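Local coordinates for protein copper-containing nitrite reductase (Hyphomicrobium denitrificans 1NES1, PDB 6TFO) that probably reduces nitrite to nitric oxide with electrons from cytochrome c, working as a homotrimer that carries several copper centres, at residues Glu66-Asn71 with Phe103-Ser108; Val30-Arg35 with Pro58-His63; Ala164-Ile169 with Gly205-Leu210. All coordinates share one frame; numbering follows the deposited sequence.

Interaction 1 of 3, residues Glu66-Asn71 with Phe103-Ser108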
ATOM      1  N   GLU C  66     -26.524 -10.240 -32.833  1.00 52.98           N
ATOM      2  CA  GLU C  66     -26.059  -9.083 -32.026  1.00 50.24           C
ATOM      3  C   GLU C  66     -24.643  -8.706 -32.477  1.00 47.57           C
ATOM      4  O   GLU C  66     -23.907  -9.570 -33.007  1.00 46.40           O
ATOM      5  CB  GLU C  66     -26.103  -9.380 -30.532  1.00 54.30           C
ATOM      6  CG  GLU C  66     -27.505  -9.387 -29.939  1.00 55.09           C
ATOM      7  CD  GLU C  66     -27.548  -9.606 -28.429  1.00 52.39           C
ATOM      8  OE1 GLU C  66     -26.679 -10.299 -27.917  1.00 56.62           O
ATOM      9  OE2 GLU C  66     -28.446  -9.085 -27.764  1.00 59.03           O
ATOM     10  N   THR C  67     -24.310  -7.423 -32.346  1.00 50.24           N
ATOM     11  CA  THR C  67     -22.933  -6.898 -32.509  1.00 51.14           C
ATOM     12  C   THR C  67     -22.246  -7.023 -31.157  1.00 49.04           C
ATOM     13  O   THR C  67     -22.851  -6.604 -30.148  1.00 45.50           O
ATOM     14  CB  THR C  67     -22.910  -5.460 -33.028  1.00 50.17           C
ATOM     15  OG1 THR C  67     -23.470  -5.476 -34.341  1.00 49.46           O
ATOM     16  CG2 THR C  67     -21.518  -4.875 -33.132  1.00 52.07           C
ATOM     17  N   VAL C  68     -21.045  -7.597 -31.157  1.00 50.18           N
ATOM     18  CA  VAL C  68     -20.276  -7.905 -29.921  1.00 45.86           C
ATOM     19  C   VAL C  68     -19.021  -7.037 -29.918  1.00 40.85           C
ATOM     20  O   VAL C  68     -18.311  -7.011 -30.929  1.00 37.90           O
ATOM     21  CB  VAL C  68     -19.968  -9.405 -29.841  1.00 48.00           C
ATOM     22  CG1 VAL C  68     -19.189  -9.758 -28.587  1.00 50.05           C
ATOM     23  CG2 VAL C  68     -21.249 -10.224 -29.924  1.00 50.60           C
ATOM     24  N   GLN C  69     -18.832  -6.294 -28.833  1.00 40.71           N
ATOM     25  CA  GLN C  69     -17.606  -5.516 -28.551  1.00 45.34           C
ATOM     26  C   GLN C  69     -16.918  -6.184 -27.357  1.00 43.97           C
ATOM     27  O   GLN C  69     -17.572  -6.364 -26.316  1.00 40.90           O
ATOM     28  CB  GLN C  69     -17.940  -4.058 -28.246  1.00 45.73           C
ATOM     29  CG  GLN C  69     -16.709  -3.190 -28.044  1.00 47.68           C
ATOM     30  CD  GLN C  69     -17.050  -1.756 -27.719  1.00 48.68           C
ATOM     31  OE1 GLN C  69     -17.990  -1.161 -28.259  1.00 49.36           O
ATOM     32  NE2 GLN C  69     -16.243  -1.171 -26.849  1.00 50.75           N
ATOM     33  N   ILE C  70     -15.664  -6.586 -27.534  1.00 41.84           N
ATOM     34  CA  ILE C  70     -14.814  -7.160 -26.456  1.00 42.94           C
ATOM     35  C   ILE C  70     -13.667  -6.184 -26.246  1.00 41.01           C
ATOM     36  O   ILE C  70     -12.917  -5.942 -27.216  1.00 40.68           O
ATOM     37  CB  ILE C  70     -14.324  -8.568 -26.825  1.00 44.95           C
ATOM     38  CG1 ILE C  70     -15.467  -9.588 -26.805  1.00 47.75           C
ATOM     39  CG2 ILE C  70     -13.193  -8.975 -25.906  1.00 48.82           C
ATOM     40  CD1 ILE C  70     -15.166 -10.868 -27.564  1.00 50.28           C
ATOM     41  N   ASN C  71     -13.574  -5.617 -25.044  1.00 40.25           N
ATOM     42  CA  ASN C  71     -12.441  -4.758 -24.607  1.00 42.73           C
ATOM     43  C   ASN C  71     -11.423  -5.622 -23.854  1.00 45.46           C
ATOM     44  O   ASN C  71     -11.766  -6.103 -22.746  1.00 49.67           O
ATOM     45  CB  ASN C  71     -12.930  -3.624 -23.714  1.00 40.49           C
ATOM     46  CG  ASN C  71     -14.073  -2.855 -24.336  1.00 40.22           C
ATOM     47  OD1 ASN C  71     -14.001  -2.444 -25.495  1.00 37.31           O
ATOM     48  ND2 ASN C  71     -15.142  -2.678 -23.572  1.00 41.23           N
ATOM     49  N   PHE C 103     -12.172  -4.861 -30.053  1.00 45.34           N
ATOM     50  CA  PHE C 103     -12.543  -5.444 -31.364  1.00 43.78           C
ATOM     51  C   PHE C 103     -14.037  -5.767 -31.316  1.00 45.76           C
ATOM     52  O   PHE C 103     -14.628  -5.867 -30.206  1.00 47.59           O
ATOM     53  CB  PHE C 103     -11.650  -6.640 -31.710  1.00 49.47           C
ATOM     54  CG  PHE C 103     -11.836  -7.910 -30.904  1.00 49.90           C
ATOM     55  CD1 PHE C 103     -11.251  -8.047 -29.654  1.00 54.39           C
ATOM     56  CD2 PHE C 103     -12.543  -8.993 -31.417  1.00 47.79           C
ATOM     57  CE1 PHE C 103     -11.412  -9.219 -28.924  1.00 51.79           C
ATOM     58  CE2 PHE C 103     -12.688 -10.165 -30.690  1.00 47.62           C
ATOM     59  CZ  PHE C 103     -12.126 -10.275 -29.446  1.00 48.12           C
ATOM     60  N   SER C 104     -14.663  -5.858 -32.486  1.00 41.52           N
ATOM     61  CA  SER C 104     -16.105  -6.183 -32.582  1.00 41.81           C
ATOM     62  C   SER C 104     -16.363  -7.067 -33.798  1.00 41.76           C
ATOM     63  O   SER C 104     -15.473  -7.233 -34.644  1.00 35.74           O
ATOM     64  CB  SER C 104     -16.917  -4.941 -32.633  1.00 42.41           C
ATOM     65  OG  SER C 104     -16.474  -4.155 -33.722  1.00 45.76           O
ATOM     66  N   PHE C 105     -17.569  -7.605 -33.851  1.00 43.47           N
ATOM     67  CA  PHE C 105     -18.011  -8.544 -34.898  1.00 44.60           C
ATOM     68  C   PHE C 105     -19.507  -8.744 -34.685  1.00 44.73           C
ATOM     69  O   PHE C 105     -20.005  -8.371 -33.589  1.00 45.25           O
ATOM     70  CB  PHE C 105     -17.218  -9.854 -34.807  1.00 50.22           C
ATOM     71  CG  PHE C 105     -17.406 -10.612 -33.513  1.00 47.49           C
ATOM     72  CD1 PHE C 105     -16.598 -10.358 -32.415  1.00 47.25           C
ATOM     73  CD2 PHE C 105     -18.387 -11.590 -33.397  1.00 49.54           C
ATOM     74  CE1 PHE C 105     -16.787 -11.045 -31.225  1.00 51.86           C
ATOM     75  CE2 PHE C 105     -18.579 -12.279 -32.207  1.00 48.13           C
ATOM     76  CZ  PHE C 105     -17.780 -12.003 -31.121  1.00 51.28           C
ATOM     77  N   ILE C 106     -20.174  -9.303 -35.693  1.00 44.28           N
ATOM     78  CA  ILE C 106     -21.613  -9.661 -35.631  1.00 48.54           C
ATOM     79  C   ILE C 106     -21.705 -11.137 -35.277  1.00 46.61           C
ATOM     80  O   ILE C 106     -21.134 -11.936 -36.023  1.00 44.53           O
ATOM     81  CB  ILE C 106     -22.318  -9.338 -36.965  1.00 49.76           C
ATOM     82  CG1 ILE C 106     -22.092  -7.880 -37.386  1.00 42.96           C
ATOM     83  CG2 ILE C 106     -23.797  -9.680 -36.859  1.00 54.42           C
ATOM     84  CD1 ILE C 106     -23.029  -7.389 -38.456  1.00 43.81           C
ATOM     85  N   ALA C 107     -22.420 -11.464 -34.201  1.00 47.46           N
ATOM     86  CA  ALA C 107     -22.645 -12.854 -33.747  1.00 53.78           C
ATOM     87  C   ALA C 107     -23.661 -13.526 -34.683  1.00 52.09           C
ATOM     88  O   ALA C 107     -24.800 -13.777 -34.254  1.00 54.01           O
ATOM     89  CB  ALA C 107     -23.088 -12.853 -32.301  1.00 56.16           C
ATOM     90  N   SER C 108     -23.244 -13.798 -35.920  1.00 51.23           N
ATOM     91  CA  SER C 108     -24.091 -14.276 -37.038  1.00 54.50           C
ATOM     92  C   SER C 108     -24.356 -15.782 -36.955  1.00 62.10           C
ATOM     93  O   SER C 108     -25.379 -16.215 -37.509  1.00 64.26           O
ATOM     94  CB  SER C 108     -23.485 -13.902 -38.351  1.00 53.37           C
ATOM     95  OG  SER C 108     -22.096 -14.150 -38.362  1.00 55.90           O
TER

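Interaction 2 of 3, residues Val30-Arg35 with Pro58-His63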
ATOM      1  N   VAL C  30     -23.402  -5.373 -27.733  1.00 59.37           N
ATOM      2  CA  VAL C  30     -23.212  -6.087 -26.433  1.00 51.29           C
ATOM      3  C   VAL C  30     -21.724  -6.003 -26.087  1.00 47.68           C
ATOM      4  O   VAL C  30     -20.897  -6.487 -26.905  1.00 42.67           O
ATOM      5  CB  VAL C  30     -23.681  -7.539 -26.535  1.00 49.75           C
ATOM      6  CG1 VAL C  30     -23.502  -8.274 -25.216  1.00 51.12           C
ATOM      7  CG2 VAL C  30     -25.114  -7.595 -27.031  1.00 49.81           C
ATOM      8  N   VAL C  31     -21.384  -5.376 -24.960  1.00 48.80           N
ATOM      9  CA  VAL C  31     -19.955  -5.150 -24.575  1.00 55.49           C
ATOM     10  C   VAL C  31     -19.550  -6.072 -23.403  1.00 49.80           C
ATOM     11  O   VAL C  31     -20.325  -6.265 -22.450  1.00 42.54           O
ATOM     12  CB  VAL C  31     -19.614  -3.668 -24.310  1.00 57.20           C
ATOM     13  CG1 VAL C  31     -20.581  -2.737 -25.012  1.00 58.58           C
ATOM     14  CG2 VAL C  31     -19.497  -3.340 -22.836  1.00 65.97           C
ATOM     15  N   PHE C  32     -18.346  -6.618 -23.514  1.00 49.16           N
ATOM     16  CA  PHE C  32     -17.642  -7.429 -22.492  1.00 50.81           C
ATOM     17  C   PHE C  32     -16.237  -6.842 -22.329  1.00 47.10           C
ATOM     18  O   PHE C  32     -15.558  -6.625 -23.367  1.00 49.18           O
ATOM     19  CB  PHE C  32     -17.580  -8.894 -22.934  1.00 47.16           C
ATOM     20  CG  PHE C  32     -18.925  -9.536 -23.162  1.00 51.74           C
ATOM     21  CD1 PHE C  32     -19.757  -9.851 -22.097  1.00 52.76           C
ATOM     22  CD2 PHE C  32     -19.358  -9.841 -24.444  1.00 55.61           C
ATOM     23  CE1 PHE C  32     -20.984 -10.470 -22.304  1.00 47.36           C
ATOM     24  CE2 PHE C  32     -20.595 -10.433 -24.652  1.00 51.08           C
ATOM     25  CZ  PHE C  32     -21.410 -10.731 -23.580  1.00 48.46           C
ATOM     26  N   THR C  33     -15.826  -6.598 -21.088  1.00 45.15           N
ATOM     27  CA  THR C  33     -14.435  -6.202 -20.732  1.00 50.96           C
ATOM     28  C   THR C  33     -13.702  -7.397 -20.086  1.00 52.52           C
ATOM     29  O   THR C  33     -14.231  -7.996 -19.120  1.00 49.99           O
ATOM     30  CB  THR C  33     -14.457  -4.944 -19.854  1.00 48.21           C
ATOM     31  OG1 THR C  33     -15.261  -3.972 -20.521  1.00 47.18           O
ATOM     32  CG2 THR C  33     -13.081  -4.369 -19.620  1.00 51.64           C
ATOM     33  N   LEU C  34     -12.539  -7.760 -20.623  1.00 51.28           N
ATOM     34  CA  LEU C  34     -11.681  -8.835 -20.066  1.00 49.05           C
ATOM     35  C   LEU C  34     -10.356  -8.217 -19.630  1.00 49.14           C
ATOM     36  O   LEU C  34      -9.762  -7.479 -20.437  1.00 43.12           O
ATOM     37  CB  LEU C  34     -11.438  -9.917 -21.117  1.00 46.38           C
ATOM     38  CG  LEU C  34     -12.677 -10.603 -21.682  1.00 45.45           C
ATOM     39  CD1 LEU C  34     -12.253 -11.703 -22.663  1.00 42.20           C
ATOM     40  CD2 LEU C  34     -13.562 -11.184 -20.590  1.00 44.05           C
ATOM     41  N   ARG C  35      -9.935  -8.520 -18.397  1.00 54.32           N
ATOM     42  CA  ARG C  35      -8.583  -8.223 -17.862  1.00 52.40           C
ATOM     43  C   ARG C  35      -7.813  -9.552 -17.806  1.00 47.45           C
ATOM     44  O   ARG C  35      -8.361 -10.539 -17.284  1.00 49.10           O
ATOM     45  CB  ARG C  35      -8.703  -7.500 -16.517  1.00 50.28           C
ATOM     46  CG  ARG C  35      -7.375  -7.141 -15.872  1.00 57.18           C
ATOM     47  CD  ARG C  35      -7.524  -6.212 -14.677  1.00 61.66           C
ATOM     48  NE  ARG C  35      -7.568  -4.839 -15.166  1.00 70.29           N
ATOM     49  CZ  ARG C  35      -8.601  -3.995 -15.071  1.00 72.52           C
ATOM     50  NH1 ARG C  35      -9.716  -4.331 -14.434  1.00 65.13           N
ATOM     51  NH2 ARG C  35      -8.485  -2.785 -15.591  1.00 74.36           N
ATOM     52  N   PRO C  58     -14.804 -16.072 -18.326  1.00 49.57           N
ATOM     53  CA  PRO C  58     -16.265 -16.023 -18.273  1.00 52.07           C
ATOM     54  C   PRO C  58     -16.886 -16.456 -19.599  1.00 51.44           C
ATOM     55  O   PRO C  58     -16.311 -16.173 -20.649  1.00 51.93           O
ATOM     56  CB  PRO C  58     -16.618 -14.553 -17.985  1.00 50.62           C
ATOM     57  CG  PRO C  58     -15.392 -13.802 -18.463  1.00 50.81           C
ATOM     58  CD  PRO C  58     -14.216 -14.732 -18.204  1.00 49.30           C
ATOM     59  N   LYS C  59     -18.039 -17.124 -19.512  1.00 53.55           N
ATOM     60  CA  LYS C  59     -18.879 -17.420 -20.694  1.00 55.87           C
ATOM     61  C   LYS C  59     -19.506 -16.088 -21.132  1.00 52.30           C
ATOM     62  O   LYS C  59     -20.142 -15.411 -20.288  1.00 46.66           O
ATOM     63  CB  LYS C  59     -19.922 -18.495 -20.386  1.00 57.06           C
ATOM     64  CG  LYS C  59     -20.764 -18.900 -21.584  1.00 62.15           C
ATOM     65  CD  LYS C  59     -21.889 -19.833 -21.247  1.00 68.86           C
ATOM     66  CE  LYS C  59     -21.478 -21.280 -21.387  1.00 75.22           C
ATOM     67  NZ  LYS C  59     -22.651 -22.177 -21.452  1.00 81.45           N
ATOM     68  N   LEU C  60     -19.288 -15.712 -22.393  1.00 50.77           N
ATOM     69  CA  LEU C  60     -19.870 -14.495 -23.009  1.00 47.67           C
ATOM     70  C   LEU C  60     -21.136 -14.907 -23.764  1.00 47.78           C
ATOM     71  O   LEU C  60     -21.023 -15.493 -24.871  1.00 47.50           O
ATOM     72  CB  LEU C  60     -18.802 -13.890 -23.922  1.00 45.43           C
ATOM     73  CG  LEU C  60     -17.448 -13.636 -23.266  1.00 44.19           C
ATOM     74  CD1 LEU C  60     -16.538 -12.853 -24.192  1.00 42.64           C
ATOM     75  CD2 LEU C  60     -17.576 -12.909 -21.933  1.00 47.23           C
ATOM     76  N   VAL C  61     -22.305 -14.685 -23.154  1.00 50.78           N
ATOM     77  CA  VAL C  61     -23.613 -15.078 -23.762  1.00 55.12           C
ATOM     78  C   VAL C  61     -24.134 -13.917 -24.616  1.00 49.81           C
ATOM     79  O   VAL C  61     -24.353 -12.810 -24.081  1.00 49.16           O
ATOM     80  CB  VAL C  61     -24.650 -15.518 -22.715  1.00 58.46           C
ATOM     81  CG1 VAL C  61     -26.023 -15.702 -23.347  1.00 56.90           C
ATOM     82  CG2 VAL C  61     -24.213 -16.782 -21.995  1.00 58.69           C
ATOM     83  N   VAL C  62     -24.311 -14.193 -25.899  1.00 47.71           N
ATOM     84  CA  VAL C  62     -24.789 -13.225 -26.924  1.00 54.87           C
ATOM     85  C   VAL C  62     -25.887 -13.910 -27.736  1.00 56.93           C
ATOM     86  O   VAL C  62     -25.875 -15.145 -27.822  1.00 51.17           O
ATOM     87  CB  VAL C  62     -23.657 -12.693 -27.823  1.00 56.37           C
ATOM     88  CG1 VAL C  62     -22.512 -12.118 -27.008  1.00 56.96           C
ATOM     89  CG2 VAL C  62     -23.146 -13.722 -28.816  1.00 57.49           C
ATOM     90  N   HIS C  63     -26.827 -13.130 -28.269  1.00 58.69           N
ATOM     91  CA  HIS C  63     -27.965 -13.631 -29.079  1.00 54.60           C
ATOM     92  C   HIS C  63     -27.626 -13.450 -30.565  1.00 58.25           C
ATOM     93  O   HIS C  63     -26.949 -12.461 -30.913  1.00 62.32           O
ATOM     94  CB  HIS C  63     -29.257 -12.970 -28.604  1.00 54.96           C
ATOM     95  CG  HIS C  63     -29.712 -13.442 -27.261  1.00 55.77           C
ATOM     96  ND1 HIS C  63     -30.706 -14.386 -27.104  1.00 58.87           N
ATOM     97  CD2 HIS C  63     -29.311 -13.110 -26.015  1.00 56.41           C
ATOM     98  CE1 HIS C  63     -30.899 -14.612 -25.818  1.00 60.52           C
ATOM     99  NE2 HIS C  63     -30.061 -13.834 -25.129  1.00 58.44           N
TER

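Interaction 3 of 3, residues Ala164-Ile169 with Gly205-Leu210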
ATOM      1  N   ALA C 164     -52.157  36.742 -24.539  1.00 72.62           N
ATOM      2  CA  ALA C 164     -51.486  36.568 -23.234  1.00 70.20           C
ATOM      3  C   ALA C 164     -52.571  36.333 -22.181  1.00 75.94           C
ATOM      4  O   ALA C 164     -53.680  36.882 -22.340  1.00 84.74           O
ATOM      5  CB  ALA C 164     -50.650  37.782 -22.907  1.00 68.70           C
ATOM      6  N   LYS C 165     -52.287  35.524 -21.162  1.00 77.66           N
ATOM      7  CA  LYS C 165     -53.247  35.228 -20.063  1.00 75.39           C
ATOM      8  C   LYS C 165     -52.484  34.713 -18.836  1.00 74.66           C
ATOM      9  O   LYS C 165     -51.252  34.503 -18.924  1.00 71.42           O
ATOM     10  CB  LYS C 165     -54.304  34.217 -20.520  1.00 70.53           C
ATOM     11  CG  LYS C 165     -53.770  32.816 -20.754  1.00 72.06           C
ATOM     12  CD  LYS C 165     -54.646  31.925 -21.583  1.00 72.75           C
ATOM     13  CE  LYS C 165     -54.421  30.463 -21.253  1.00 77.03           C
ATOM     14  NZ  LYS C 165     -55.642  29.651 -21.452  1.00 79.75           N
ATOM     15  N   THR C 166     -53.210  34.519 -17.738  1.00 69.17           N
ATOM     16  CA  THR C 166     -52.714  33.854 -16.512  1.00 67.20           C
ATOM     17  C   THR C 166     -52.775  32.339 -16.728  1.00 64.66           C
ATOM     18  O   THR C 166     -53.861  31.845 -17.062  1.00 58.30           O
ATOM     19  CB  THR C 166     -53.510  34.311 -15.290  1.00 71.05           C
ATOM     20  OG1 THR C 166     -53.125  35.660 -15.037  1.00 64.58           O
ATOM     21  CG2 THR C 166     -53.253  33.460 -14.065  1.00 76.76           C
ATOM     22  N   VAL C 167     -51.638  31.652 -16.554  1.00 69.08           N
ATOM     23  CA  VAL C 167     -51.473  30.169 -16.688  1.00 67.61           C
ATOM     24  C   VAL C 167     -51.029  29.598 -15.329  1.00 62.78           C
ATOM     25  O   VAL C 167     -49.952  29.989 -14.836  1.00 58.06           O
ATOM     26  CB  VAL C 167     -50.457  29.815 -17.794  1.00 66.04           C
ATOM     27  CG1 VAL C 167     -50.324  28.316 -17.998  1.00 70.64           C
ATOM     28  CG2 VAL C 167     -50.800  30.472 -19.105  1.00 70.44           C
ATOM     29  N   ARG C 168     -51.819  28.692 -14.757  1.00 62.49           N
ATOM     30  CA  ARG C 168     -51.471  27.967 -13.505  1.00 64.95           C
ATOM     31  C   ARG C 168     -50.667  26.725 -13.886  1.00 63.83           C
ATOM     32  O   ARG C 168     -51.156  25.924 -14.709  1.00 63.14           O
ATOM     33  CB  ARG C 168     -52.711  27.553 -12.710  1.00 62.42           C
ATOM     34  CG  ARG C 168     -52.407  27.036 -11.312  1.00 65.85           C
ATOM     35  CD  ARG C 168     -53.302  25.884 -10.908  1.00 69.40           C
ATOM     36  NE  ARG C 168     -52.862  25.285  -9.655  1.00 67.43           N
ATOM     37  CZ  ARG C 168     -53.415  25.478  -8.458  1.00 67.27           C
ATOM     38  NH1 ARG C 168     -54.460  26.267  -8.300  1.00 64.82           N
ATOM     39  NH2 ARG C 168     -52.910  24.866  -7.404  1.00 69.75           N
ATOM     40  N   ILE C 169     -49.465  26.595 -13.322  1.00 61.89           N
ATOM     41  CA  ILE C 169     -48.594  25.398 -13.486  1.00 59.34           C
ATOM     42  C   ILE C 169     -48.440  24.740 -12.107  1.00 52.99           C
ATOM     43  O   ILE C 169     -48.128  25.468 -11.108  1.00 48.72           O
ATOM     44  CB  ILE C 169     -47.250  25.791 -14.146  1.00 64.98           C
ATOM     45  CG1 ILE C 169     -47.463  26.406 -15.537  1.00 63.93           C
ATOM     46  CG2 ILE C 169     -46.303  24.596 -14.195  1.00 66.88           C
ATOM     47  CD1 ILE C 169     -46.199  26.833 -16.252  1.00 65.48           C
ATOM     48  N   GLY C 205     -45.571  37.207 -22.547  1.00 54.08           N
ATOM     49  CA  GLY C 205     -46.621  38.067 -21.967  1.00 54.91           C
ATOM     50  C   GLY C 205     -47.479  37.342 -20.945  1.00 54.61           C
ATOM     51  O   GLY C 205     -48.041  38.036 -20.082  1.00 67.46           O
ATOM     52  N   ASP C 206     -47.574  36.009 -21.008  1.00 54.53           N
ATOM     53  CA  ASP C 206     -48.342  35.202 -20.023  1.00 52.15           C
ATOM     54  C   ASP C 206     -47.876  35.523 -18.594  1.00 55.32           C
ATOM     55  O   ASP C 206     -46.691  35.864 -18.401  1.00 48.20           O
ATOM     56  CB  ASP C 206     -48.226  33.704 -20.288  1.00 48.04           C
ATOM     57  CG  ASP C 206     -49.110  33.215 -21.415  1.00 48.28           C
ATOM     58  OD1 ASP C 206     -49.946  33.995 -21.849  1.00 54.44           O
ATOM     59  OD2 ASP C 206     -48.950  32.051 -21.842  1.00 48.09           O
ATOM     60  N   THR C 207     -48.807  35.448 -17.642  1.00 59.41           N
ATOM     61  CA  THR C 207     -48.538  35.478 -16.181  1.00 64.03           C
ATOM     62  C   THR C 207     -48.622  34.032 -15.670  1.00 60.61           C
ATOM     63  O   THR C 207     -49.690  33.401 -15.834  1.00 62.97           O
ATOM     64  CB  THR C 207     -49.479  36.481 -15.493  1.00 65.36           C
ATOM     65  OG1 THR C 207     -48.969  37.778 -15.801  1.00 60.14           O
ATOM     66  CG2 THR C 207     -49.548  36.334 -13.988  1.00 67.32           C
ATOM     67  N   VAL C 208     -47.518  33.509 -15.132  1.00 62.66           N
ATOM     68  CA  VAL C 208     -47.397  32.096 -14.656  1.00 58.25           C
ATOM     69  C   VAL C 208     -47.644  32.094 -13.147  1.00 57.87           C
ATOM     70  O   VAL C 208     -46.923  32.838 -12.416  1.00 56.24           O
ATOM     71  CB  VAL C 208     -46.037  31.469 -15.027  1.00 55.21           C
ATOM     72  CG1 VAL C 208     -45.833  30.120 -14.363  1.00 53.87           C
ATOM     73  CG2 VAL C 208     -45.863  31.348 -16.542  1.00 52.42           C
ATOM     74  N   GLU C 209     -48.691  31.369 -12.736  1.00 55.96           N
ATOM     75  CA  GLU C 209     -49.056  31.086 -11.326  1.00 58.09           C
ATOM     76  C   GLU C 209     -48.528  29.690 -11.012  1.00 57.59           C
ATOM     77  O   GLU C 209     -49.209  28.690 -11.355  1.00 60.31           O
ATOM     78  CB  GLU C 209     -50.567  31.163 -11.116  1.00 58.53           C
ATOM     79  CG  GLU C 209     -51.026  30.805  -9.714  1.00 60.26           C
ATOM     80  CD  GLU C 209     -52.536  30.694  -9.595  1.00 62.72           C
ATOM     81  OE1 GLU C 209     -53.027  29.730  -8.987  1.00 60.59           O
ATOM     82  OE2 GLU C 209     -53.224  31.565 -10.146  1.00 77.52           O
ATOM     83  N   LEU C 210     -47.323  29.631 -10.443  1.00 57.58           N
ATOM     84  CA  LEU C 210     -46.618  28.354 -10.185  1.00 60.19           C
ATOM     85  C   LEU C 210     -46.905  27.881  -8.768  1.00 57.34           C
ATOM     86  O   LEU C 210     -46.584  28.631  -7.822  1.00 49.73           O
ATOM     87  CB  LEU C 210     -45.114  28.505 -10.357  1.00 59.11           C
ATOM     88  CG  LEU C 210     -44.408  27.164 -10.200  1.00 63.01           C
ATOM     89  CD1 LEU C 210     -44.227  26.489 -11.552  1.00 61.07           C
ATOM     90  CD2 LEU C 210     -43.099  27.349  -9.474  1.00 66.19           C
TER

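Interaction 1 of 3, residues Glu66-Asn71 with Phe103-Ser108
V68 lies over one face of the F105 ring in a CH-pi contact, its CB 3.9 Å from the ring centroid and 23° off the ring normal. The offset is toward the rim, since V68 CB comes within 3.6 Å of F105 CZ. F105 CG sits between the backbone N and the carbonyl carbon (chi1 62°), and the ring beyond it lies beside V68. F103 adopts the same first torsion (chi1 70°), and its ring runs beside I70, with F103 CE1 3.5 Å from I70 CG2. I70 reaches both rings: its CD1 touches F103 CZ at 3.6 Å and stands at the edge of F105, 4.0 Å from CE1. The other branch of V68, CG2, meets A107 CB at 4.0 Å. The opposite face carries T67, Q69, S104 and I106, and there S104 OG bonds to the P266 carbonyl of the second subunit. Between the strands, antiparallel backbone hydrogen bonds fix the register, among them V68 N to F105 O at 2.8 Å. L131 and V133 of strand 128-134 cover F105 and A107, so this apolar face looks into the interior between two sheets, as in the beta-sandwich of a cupredoxin domain.

Interaction 2 of 3, residues Val30-Arg35 with Pro58-His63
Strands 30-35 and 60-63 run nearly antiparallel, at 170° between their directions, but their axes come no nearer than 8.9 Å and no hydrogen bond joins them, so the contact is made by the side chains of V30, F32 and L34 against V62, L60 and P58. F32 carries most of the contact. L60 CB stands over the centre of its ring, 4.0 Å from the centroid, in a CH-pi contact, while L60 CD2 lies over the same face toward its CG side, 3.8 Å from F32 CD1. F32 and L60 reach past one another, each pointing toward the other's strand. F32 CG is anti to the carbonyl carbon (chi1 -59°), and the ring beyond it meets two groups in its own plane: V62 CG1, 3.5 Å from F32 CE2, and the V61 carbonyl, whose O is 3.6 Å from F32 CZ. This is face-to-face packing of the two sheets of a cupredoxin beta-sandwich, strand 30-39 belonging to one and strand 60-63 to the edge of the other. An alanine in place of F32 would probably leave a gap between the sheets, with L60 CB and V62 CG1 deprived of the ring that now touches them. V68 packs against F32 from the neighbouring strand, and L131 flanks L60. Toward the other end L34 CD2 rests on P58 CG at 3.8 Å, and Y115 touches both L34 and L60 while its hydroxyl bonds to P58 O. The side chain of L34 lies about 8 Å from that of M127, a ligand of the copper in this domain.

Interaction 3 of 3, residues Ala164-Ile169 with Gly205-Leu210
The carboxylate of D206 is gripped at both oxygens: OD2 takes a salt bridge from R162 and a hydrogen bond from the backbone N of R203, while OD1 accepts a hydrogen bond from the backbone N of K165 at 2.9 Å. That last donor comes to the anti side of OD1 and from out of the carboxylate plane, with 154° at the hydrogen. D206 CG stands anti to the carbonyl carbon, beside its own backbone N, and OD2 beyond it also touches V167 CG2 at 3.7 Å. Just before it, G205 has a positive phi, and a CB there would press on that of A164. From K165 onward the backbones pair in parallel, 25° apart in direction: T207 N bonds to K165 O, V167 N to T207 O at 2.7 Å, E209 N to V167 O at 2.8 Å, and I169 N to E209 O. Adjacent parallel strands of this kind, here 166-181 and 207-214, belong to one sheet of the second cupredoxin domain. On its inner face I169 CD1 meets V208 CG1 at 3.8 Å and I169 CG2 meets L210 CD1 at 3.9 Å; L200 and V202 of the facing sheet close over I169 and V208. The other face is polar. R168 NH1 and E209 OE1 form a long salt bridge of 3.8 Å, with guanidinium and carboxylate planes 56° apart and no N-H aimed at the oxygen. Each has a stronger polar partner elsewhere: R168 NE a salt bridge to D170, E209 OE1 a hydrogen bond with H211. P448 of the third subunit packs on T166 and E209.

From the N terminus, interaction 2 closes first, when residues 58-63 return to face strand 30-35 across the sandwich. Interaction 1 follows in series: strand 67-73 comes directly after 60-63, pairs in parallel beside 30-39, and is met by 103-108 some thirty residues later. The two contacts touch, T67 O accepting V30 N at 2.8 Å and F32 O accepting N71 N at 2.8 Å, so one ties strands within a sheet and the other ties that sheet to its partner. Interaction 3 opens only after both have closed, in the next cupredoxin domain, with its centre about 53 Å from that of interaction 1, on the opposite side of the chain's centre. None nests within or crosses another.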